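Local structure of AvrRxo1-ORF1 (Xanthomonas oryzae pv. oryzicola, 4Z8T) at residues L193-R199 against A325-H329. The protein is a type III effector with a polynucleotide kinase domain that pairs with AvrRxo1-ORF2 and probably phosphorylates a nucleotide-like substrate in the host plant. Numbering follows the deposited sequence.
Sequences LVGVLQR and ALAAH. With SO4 (sulfate ion), chain E.
H329 reaches from helix 322-331 to the C-terminal end of helix 189-198. Its CB packs on CD2 of L197 at 3.7 Å, and CG lies against the same methyl. With CG anti to the backbone N (chi1 -170°), the imidazole extends toward the other helix and slides one face over L197, whose CA makes a CH-pi contact 4.0 Å from the ring centroid. Ring atom CD2 comes close to V196 O, while CE1 passes L197 O at 3.4 Å. At the tip, NE2 donates to R199 O over 2.7 Å; the acceptor lies near the ring plane, though the N-H is bent at 134°. ND1, hydrogen-bonded to Y317 OH, fixes the ring's rotation from its other nitrogen, a two-ended grip that suits histidine.

Helix 189-198 follows strand 179-185 in the P-loop kinase fold of the zeta-toxin family; the axes of 193-198 and 325-329 run in the same general direction, 27° apart. Branched aliphatic chains suit this buried seam: L326 spreads its methyls, CD1 meeting CD2 of L197 at 3.7 Å and CD2 meeting CD2 of L193 at the same distance, with V196 CG1 slightly farther off. V213 of helix 210-222 also touches L193, V196 and L326. A325 is small enough for its CB to sit near CD1 of L197.

While its carbonyl receives H329, R199 sends an extended side chain away to a sulfate, probably from the crystallisation liquor, NH1 giving a nearly straight bond to O4 of 2.9 Å and NH2 a weak one to O1. A75 N, in a probable Walker A loop, hydrogen-bonds to a sulfate here, consistent with a phosphate-binding pocket.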
loop_
_atom_site.group_PDB
_atom_site.type_symbol
_atom_site.label_atom_id
_atom_site.label_comp_id
_atom_site.label_asym_id
_atom_site.label_seq_id
_atom_site.Cartn_x
_atom_site.Cartn_y
_atom_site.Cartn_z
ATOM N N LEU A 193 -2.835 3.196 -17.390
ATOM C CA LEU A 193 -1.651 3.322 -18.233
ATOM C C LEU A 193 -1.735 2.350 -19.407
ATOM O O LEU A 193 -1.507 2.735 -20.562
ATOM C CB LEU A 193 -0.371 3.086 -17.415
ATOM C CG LEU A 193 -0.117 4.070 -16.258
ATOM C CD1 LEU A 193 1.089 3.623 -15.403
ATOM C CD2 LEU A 193 0.114 5.487 -16.753
ATOM N N VAL A 194 -2.095 1.101 -19.131
ATOM C CA VAL A 194 -2.184 0.156 -20.252
ATOM C C VAL A 194 -3.397 0.470 -21.125
ATOM O O VAL A 194 -3.369 0.257 -22.334
ATOM C CB VAL A 194 -2.126 -1.318 -19.822
ATOM C CG1 VAL A 194 -3.412 -1.740 -19.210
ATOM C CG2 VAL A 194 -1.790 -2.205 -21.028
ATOM N N GLY A 195 -4.443 1.025 -20.519
ATOM C CA GLY A 195 -5.592 1.485 -21.277
ATOM C C GLY A 195 -5.224 2.551 -22.301
ATOM O O GLY A 195 -5.719 2.550 -23.426
ATOM N N VAL A 196 -4.358 3.477 -21.904
ATOM C CA VAL A 196 -3.907 4.528 -22.801
ATOM C C VAL A 196 -3.052 3.942 -23.933
ATOM O O VAL A 196 -3.218 4.311 -25.097
ATOM C CB VAL A 196 -3.143 5.612 -22.041
ATOM C CG1 VAL A 196 -2.453 6.566 -23.024
ATOM C CG2 VAL A 196 -4.123 6.397 -21.168
ATOM N N LEU A 197 -2.151 3.028 -23.591
ATOM C CA LEU A 197 -1.298 2.413 -24.620
ATOM C C LEU A 197 -2.096 1.612 -25.638
ATOM O O LEU A 197 -1.649 1.460 -26.779
ATOM C CB LEU A 197 -0.207 1.530 -23.991
ATOM C CG LEU A 197 0.867 2.255 -23.169
ATOM C CD1 LEU A 197 1.924 1.273 -22.678
ATOM C CD2 LEU A 197 1.543 3.388 -23.961
ATOM N N GLN A 198 -3.269 1.107 -25.244
ATOM C CA GLN A 198 -4.138 0.361 -26.161
ATOM C C GLN A 198 -4.925 1.243 -27.113
ATOM O O GLN A 198 -5.411 0.762 -28.142
ATOM C CB GLN A 198 -5.136 -0.499 -25.386
ATOM C CG GLN A 198 -4.500 -1.694 -24.727
ATOM C CD GLN A 198 -5.464 -2.443 -23.842
ATOM O OE1 GLN A 198 -5.415 -2.323 -22.616
ATOM N NE2 GLN A 198 -6.349 -3.222 -24.451
ATOM N N ARG A 199 -5.069 2.521 -26.776
ATOM C CA ARG A 199 -5.809 3.428 -27.647
ATOM C C ARG A 199 -4.984 3.713 -28.884
ATOM O O ARG A 199 -3.849 4.154 -28.784
ATOM C CB ARG A 199 -6.136 4.735 -26.914
ATOM C CG ARG A 199 -7.160 4.532 -25.827
ATOM C CD ARG A 199 -7.350 5.786 -24.995
ATOM N NE ARG A 199 -8.492 5.624 -24.112
ATOM C CZ ARG A 199 -8.979 6.582 -23.334
ATOM N NH1 ARG A 199 -8.414 7.777 -23.332
ATOM N NH2 ARG A 199 -10.034 6.326 -22.569
ATOM N N ALA A 325 7.113 5.139 -22.408
ATOM C CA ALA A 325 6.122 4.487 -23.259
ATOM C C ALA A 325 4.942 5.413 -23.552
ATOM O O ALA A 325 4.568 5.608 -24.703
ATOM C CB ALA A 325 5.632 3.210 -22.594
ATOM N N LEU A 326 4.337 5.986 -22.512
ATOM C CA LEU A 326 3.210 6.882 -22.758
ATOM C C LEU A 326 3.633 8.150 -23.507
ATOM O O LEU A 326 2.846 8.715 -24.264
ATOM C CB LEU A 326 2.485 7.249 -21.455
ATOM C CG LEU A 326 1.300 6.345 -21.123
ATOM C CD1 LEU A 326 1.743 4.988 -20.600
ATOM C CD2 LEU A 326 0.392 7.042 -20.111
ATOM N N ALA A 327 4.875 8.584 -23.307
ATOM C CA ALA A 327 5.365 9.784 -23.983
ATOM C C ALA A 327 5.440 9.528 -25.481
ATOM O O ALA A 327 4.959 10.326 -26.285
ATOM C CB ALA A 327 6.727 10.187 -23.434
ATOM N N ALA A 328 6.036 8.404 -25.849
ATOM C CA ALA A 328 6.153 8.025 -27.255
ATOM C C ALA A 328 4.783 7.801 -27.889
ATOM O O ALA A 328 4.527 8.228 -29.012
ATOM C CB ALA A 328 7.018 6.779 -27.395
ATOM N N HIS A 329 3.897 7.134 -27.154
ATOM C CA HIS A 329 2.566 6.824 -27.652
ATOM C C HIS A 329 1.748 8.088 -27.849
ATOM O O HIS A 329 0.920 8.168 -28.755
ATOM C CB HIS A 329 1.845 5.907 -26.662
ATOM C CG HIS A 329 0.569 5.336 -27.194
ATOM N ND1 HIS A 329 0.531 4.510 -28.293
ATOM C CD2 HIS A 329 -0.710 5.469 -26.769
ATOM C CE1 HIS A 329 -0.722 4.162 -28.531
ATOM N NE2 HIS A 329 -1.491 4.725 -27.620
HETATM S S SO4 E . -11.119 9.360 -21.064
HETATM O O1 SO4 E . -11.957 8.762 -22.104
HETATM O O2 SO4 E . -11.192 8.494 -19.890
HETATM O O3 SO4 E . -11.683 10.671 -20.736
HETATM O O4 SO4 E . -9.753 9.563 -21.539
#